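Local structure of Ctr9 protein (Myceliophthora thermophila, 6AF0) at residues N343-D348 / D375-G379; W350-R355 / Y369-A373. The protein probably binds RNA polymerase II as the TPR-repeat subunit of the Paf1 transcription elongation complex, this chain forming the long helical solenoid that assembles with Paf1 and Cdc73. One frame throughout, in Å; residues are numbered along the deposited sequence.

Contact 1: N343-D348 / D375-G379; sequences NAIASD and DARGG
R377 lays its long side chain across the first turns of helix 343-360, one guanidinium face over A344 CB (3.9 Å from NH2). With chi1 m, chi2 and chi3 t, the extended arm carries NE to S347 OG in a very short 2.4 Å hydrogen bond, and NH2 to D348 OD1 in a 2.6 Å salt bridge; chi4 of -90° sets both acceptors near the guanidinium plane. S347 OG donates to A344 O at 2.9 Å. Segment 343-348 is regular helix; 375-379 takes in the last residues of helix 363-376 and the following turn, closed by a Schellman motif with G378 as C-prime residue (phi 109°, psi -9°): G379 N bonds back into the last helical turn, and G378 N meets D375 O at a very short 2.4 Å. The CA register pairs S347 with A376 (5.1 Å) and A344 with R377 (6.1 Å). A376 CB packs on S347 CB (3.7 Å) and A346 CB (4.3 Å), and N343 CB meets A376 O at 3.2 Å. The contact thus joins the start of one helix to the end of the next in a hairpin; N343 ND2 bonds Q157 O, and I345 packs on helix 310-322 and the Paf1 chain.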
loop_
_atom_site.group_PDB
_atom_site.type_symbol
_atom_site.label_atom_id
_atom_site.label_comp_id
_atom_site.label_asym_id
_atom_site.label_seq_id
_atom_site.Cartn_x
_atom_site.Cartn_y
_atom_site.Cartn_z
ATOM N N ASN A 343 28.824 -13.242 -13.830
ATOM C CA ASN A 343 27.794 -13.561 -12.837
ATOM C C ASN A 343 26.387 -13.223 -13.337
ATOM O O ASN A 343 25.444 -14.007 -13.173
ATOM C CB ASN A 343 28.078 -12.858 -11.502
ATOM C CG ASN A 343 29.426 -13.260 -10.904
ATOM O OD1 ASN A 343 29.829 -14.438 -10.930
ATOM N ND2 ASN A 343 30.137 -12.277 -10.370
ATOM N N ALA A 344 26.254 -12.057 -13.960
ATOM C CA ALA A 344 24.957 -11.570 -14.471
ATOM C C ALA A 344 24.270 -12.626 -15.302
ATOM O O ALA A 344 23.055 -12.853 -15.165
ATOM C CB ALA A 344 25.139 -10.300 -15.298
ATOM N N ILE A 345 25.059 -13.269 -16.163
ATOM C CA ILE A 345 24.523 -14.329 -17.010
ATOM C C ILE A 345 24.018 -15.455 -16.151
ATOM O O ILE A 345 22.902 -15.913 -16.326
ATOM C CB ILE A 345 25.546 -14.848 -17.993
ATOM C CG1 ILE A 345 25.757 -13.795 -19.064
ATOM C CG2 ILE A 345 25.073 -16.143 -18.612
ATOM C CD1 ILE A 345 26.631 -14.216 -20.216
ATOM N N ALA A 346 24.829 -15.869 -15.192
ATOM C CA ALA A 346 24.440 -16.932 -14.274
ATOM C C ALA A 346 23.130 -16.582 -13.590
ATOM O O ALA A 346 22.203 -17.420 -13.546
ATOM C CB ALA A 346 25.525 -17.199 -13.251
ATOM N N SER A 347 23.024 -15.345 -13.113
ATOM C CA SER A 347 21.795 -14.939 -12.434
ATOM C C SER A 347 20.581 -14.971 -13.368
ATOM O O SER A 347 19.481 -15.287 -12.942
ATOM C CB SER A 347 21.917 -13.553 -11.843
ATOM O OG SER A 347 21.460 -12.618 -12.789
ATOM N N ASP A 348 20.789 -14.624 -14.634
ATOM C CA ASP A 348 19.704 -14.582 -15.629
ATOM C C ASP A 348 19.248 -15.983 -15.951
ATOM O O ASP A 348 18.048 -16.253 -16.071
ATOM C CB ASP A 348 20.156 -13.884 -16.907
ATOM C CG ASP A 348 20.244 -12.378 -16.763
ATOM O OD1 ASP A 348 19.988 -11.842 -15.670
ATOM O OD2 ASP A 348 20.582 -11.709 -17.757
ATOM N N ASP A 375 21.589 -14.456 -5.355
ATOM C CA ASP A 375 22.957 -14.561 -4.840
ATOM C C ASP A 375 24.008 -14.355 -5.946
ATOM O O ASP A 375 25.001 -13.669 -5.720
ATOM C CB ASP A 375 23.184 -15.904 -4.119
ATOM C CG ASP A 375 22.287 -16.088 -2.888
ATOM O OD1 ASP A 375 21.686 -15.102 -2.383
ATOM O OD2 ASP A 375 22.175 -17.255 -2.443
ATOM N N ALA A 376 23.774 -14.908 -7.139
ATOM C CA ALA A 376 24.734 -14.802 -8.264
ATOM C C ALA A 376 25.127 -13.361 -8.524
ATOM O O ALA A 376 26.284 -13.075 -8.841
ATOM C CB ALA A 376 24.185 -15.428 -9.531
ATOM N N ARG A 377 24.169 -12.456 -8.367
ATOM C CA ARG A 377 24.442 -11.024 -8.464
ATOM C C ARG A 377 24.820 -10.428 -7.120
ATOM O O ARG A 377 24.815 -9.190 -6.953
ATOM C CB ARG A 377 23.230 -10.282 -8.995
ATOM C CG ARG A 377 23.064 -10.373 -10.491
ATOM C CD ARG A 377 21.688 -9.877 -10.902
ATOM N NE ARG A 377 21.372 -10.227 -12.290
ATOM C CZ ARG A 377 21.641 -9.469 -13.337
ATOM N NH1 ARG A 377 22.226 -8.290 -13.168
ATOM N NH2 ARG A 377 21.329 -9.894 -14.551
ATOM N N GLY A 378 25.127 -11.301 -6.157
ATOM C CA GLY A 378 25.591 -10.880 -4.828
ATOM C C GLY A 378 24.586 -11.113 -3.721
ATOM O O GLY A 378 24.894 -10.926 -2.556
ATOM N N GLY A 379 23.369 -11.489 -4.076
ATOM C CA GLY A 379 22.366 -11.740 -3.063
ATOM C C GLY A 379 22.065 -10.459 -2.326
ATOM O O GLY A 379 22.450 -9.380 -2.756
#

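Contact 2: W350-R355 / Y369-A373; sequences WYLLAR and YYRRA
This is the buried interface of a helical hairpin of the Ctr9 solenoid, helices 343-360 and 363-376, consistent with the antiparallel helix pairs of TPR repeats. The axes of segments 350-355 and 369-373 approach to 7.8 Å and cross at -160°, antiparallel, and the CA register sets W350 against A373 (4.8 Å) and A354 against Y369 (5.1 Å). Small residues let the backbones come close: A373 CB touches W350 CB at 3.5 Å, and A354 CB meets Y369 CB at 3.8 Å. W350 (chi1 m, chi2 122°) takes R372 CB over its five-membered ring in a CH-pi contact, 3.8 Å from the centroid, while its six-membered ring meets Y369 obliquely, planes at 44°. Y369 CD2 reaches L353 CB at 3.5 Å, and L353 also packs on helix 326-338. Y351 (chi1 t) and Y370 (chi1 m) meet through their CE1 atoms at 3.6 Å. Y370 OH hydrogen-bonds to H358 ND1, and the Y370 ring takes A354 CB in a CH-pi contact, 3.4 Å from the centroid and 6° off the normal.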
loop_
_atom_site.group_PDB
_atom_site.type_symbol
_atom_site.label_atom_id
_atom_site.label_comp_id
_atom_site.label_asym_id
_atom_site.label_seq_id
_atom_site.Cartn_x
_atom_site.Cartn_y
_atom_site.Cartn_z
ATOM N N TRP A 350 19.505 -18.618 -13.878
ATOM C CA TRP A 350 18.808 -19.163 -12.708
ATOM C C TRP A 350 17.411 -18.573 -12.684
ATOM O O TRP A 350 16.431 -19.259 -12.414
ATOM C CB TRP A 350 19.542 -18.891 -11.373
ATOM C CG TRP A 350 20.775 -19.731 -11.142
ATOM C CD1 TRP A 350 22.043 -19.269 -10.928
ATOM C CD2 TRP A 350 20.868 -21.160 -11.124
ATOM N NE1 TRP A 350 22.923 -20.317 -10.777
ATOM C CE2 TRP A 350 22.233 -21.491 -10.896
ATOM C CE3 TRP A 350 19.941 -22.199 -11.284
ATOM C CZ2 TRP A 350 22.693 -22.826 -10.815
ATOM C CZ3 TRP A 350 20.404 -23.548 -11.212
ATOM C CH2 TRP A 350 21.770 -23.834 -10.979
ATOM N N TYR A 351 17.318 -17.299 -13.011
ATOM C CA TYR A 351 16.033 -16.637 -13.014
ATOM C C TYR A 351 15.096 -17.284 -14.032
ATOM O O TYR A 351 13.956 -17.539 -13.728
ATOM C CB TYR A 351 16.186 -15.154 -13.290
ATOM C CG TYR A 351 14.863 -14.458 -13.292
ATOM C CD1 TYR A 351 14.147 -14.297 -12.114
ATOM C CD2 TYR A 351 14.300 -13.980 -14.470
ATOM C CE1 TYR A 351 12.916 -13.657 -12.105
ATOM C CE2 TYR A 351 13.080 -13.322 -14.464
ATOM C CZ TYR A 351 12.390 -13.176 -13.274
ATOM O OH TYR A 351 11.173 -12.563 -13.217
ATOM N N LEU A 352 15.586 -17.579 -15.227
ATOM C CA LEU A 352 14.752 -18.261 -16.233
ATOM C C LEU A 352 14.264 -19.630 -15.779
ATOM O O LEU A 352 13.092 -19.949 -15.930
ATOM C CB LEU A 352 15.492 -18.398 -17.560
ATOM C CG LEU A 352 15.854 -17.079 -18.255
ATOM C CD1 LEU A 352 16.754 -17.339 -19.450
ATOM C CD2 LEU A 352 14.614 -16.327 -18.685
ATOM N N LEU A 353 15.162 -20.431 -15.226
ATOM C CA LEU A 353 14.793 -21.719 -14.654
ATOM C C LEU A 353 13.793 -21.541 -13.513
ATOM O O LEU A 353 12.830 -22.280 -13.407
ATOM C CB LEU A 353 16.031 -22.466 -14.149
ATOM C CG LEU A 353 17.088 -22.909 -15.164
ATOM C CD1 LEU A 353 18.105 -23.857 -14.551
ATOM C CD2 LEU A 353 16.431 -23.576 -16.352
ATOM N N ALA A 354 14.016 -20.557 -12.663
ATOM C CA ALA A 354 13.069 -20.281 -11.600
ATOM C C ALA A 354 11.670 -20.042 -12.177
ATOM O O ALA A 354 10.709 -20.665 -11.732
ATOM C CB ALA A 354 13.511 -19.081 -10.764
ATOM N N ARG A 355 11.557 -19.169 -13.173
ATOM C CA ARG A 355 10.259 -18.849 -13.750
ATOM C C ARG A 355 9.653 -20.042 -14.455
ATOM O O ARG A 355 8.431 -20.121 -14.593
ATOM C CB ARG A 355 10.349 -17.728 -14.762
ATOM C CG ARG A 355 10.807 -16.413 -14.203
ATOM C CD ARG A 355 10.489 -15.311 -15.195
ATOM N NE ARG A 355 9.454 -14.420 -14.698
ATOM C CZ ARG A 355 8.296 -14.168 -15.299
ATOM N NH1 ARG A 355 7.986 -14.713 -16.471
ATOM N NH2 ARG A 355 7.440 -13.338 -14.722
ATOM N N TYR A 369 16.324 -21.964 -6.943
ATOM C CA TYR A 369 16.682 -21.255 -8.188
ATOM C C TYR A 369 16.554 -19.734 -8.078
ATOM O O TYR A 369 17.503 -19.003 -8.339
ATOM C CB TYR A 369 15.802 -21.736 -9.338
ATOM C CG TYR A 369 16.122 -23.126 -9.852
ATOM C CD1 TYR A 369 17.086 -23.927 -9.248
ATOM C CD2 TYR A 369 15.445 -23.642 -10.931
ATOM C CE1 TYR A 369 17.368 -25.191 -9.733
ATOM C CE2 TYR A 369 15.721 -24.905 -11.415
ATOM C CZ TYR A 369 16.682 -25.675 -10.817
ATOM O OH TYR A 369 16.934 -26.933 -11.314
ATOM N N TYR A 370 15.393 -19.237 -7.696
ATOM C CA TYR A 370 15.295 -17.805 -7.418
ATOM C C TYR A 370 16.424 -17.323 -6.491
ATOM O O TYR A 370 17.022 -16.272 -6.721
ATOM C CB TYR A 370 13.947 -17.446 -6.784
ATOM C CG TYR A 370 12.824 -17.230 -7.763
ATOM C CD1 TYR A 370 12.891 -16.242 -8.710
ATOM C CD2 TYR A 370 11.677 -18.000 -7.713
ATOM C CE1 TYR A 370 11.867 -16.055 -9.607
ATOM C CE2 TYR A 370 10.645 -17.808 -8.602
ATOM C CZ TYR A 370 10.755 -16.840 -9.548
ATOM O OH TYR A 370 9.732 -16.622 -10.425
ATOM N N ARG A 371 16.676 -18.083 -5.426
ATOM C CA ARG A 371 17.694 -17.721 -4.442
ATOM C C ARG A 371 19.089 -17.648 -5.103
ATOM O O ARG A 371 19.850 -16.699 -4.885
ATOM C CB ARG A 371 17.656 -18.700 -3.262
ATOM C CG ARG A 371 18.990 -18.913 -2.580
ATOM C CD ARG A 371 19.008 -20.139 -1.691
ATOM N NE ARG A 371 20.381 -20.602 -1.504
ATOM C CZ ARG A 371 21.335 -19.938 -0.841
ATOM N NH1 ARG A 371 21.100 -18.751 -0.278
ATOM N NH2 ARG A 371 22.549 -20.468 -0.732
ATOM N N ARG A 372 19.397 -18.638 -5.931
ATOM C CA ARG A 372 20.686 -18.698 -6.626
ATOM C C ARG A 372 20.857 -17.554 -7.618
ATOM O O ARG A 372 21.956 -17.052 -7.829
ATOM C CB ARG A 372 20.839 -20.051 -7.336
ATOM C CG ARG A 372 21.032 -21.182 -6.348
ATOM C CD ARG A 372 21.212 -22.539 -6.998
ATOM N NE ARG A 372 21.240 -23.600 -5.988
ATOM C CZ ARG A 372 21.205 -24.906 -6.251
ATOM N NH1 ARG A 372 21.149 -25.342 -7.509
ATOM N NH2 ARG A 372 21.223 -25.780 -5.246
ATOM N N ALA A 373 19.742 -17.172 -8.224
ATOM C CA ALA A 373 19.690 -16.067 -9.154
ATOM C C ALA A 373 19.974 -14.757 -8.441
ATOM O O ALA A 373 20.594 -13.863 -9.013
ATOM C CB ALA A 373 18.315 -16.017 -9.816
#

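Both contacts belong to one helical hairpin, helix 343-360 against helix 363-376, and contact 2 is nested along the chain inside the loop closed by contact 1. Their centres lie about 9 Å apart, and they meet directly where S347 CB packs on A373 O at 3.1 Å. The chemistry changes along the interface: contact 2 buries 487 Å² without a hydrogen bond between its segments, whereas contact 1 buries 277 Å² and adds the polar bonds of R377. Y384 links the two, touching D348 and R377 in contact 1 and packing edge-to-face with Y351 in contact 2. Residues of both also meet the Paf1 chain, so the hairpin contributes to the surface facing that subunit.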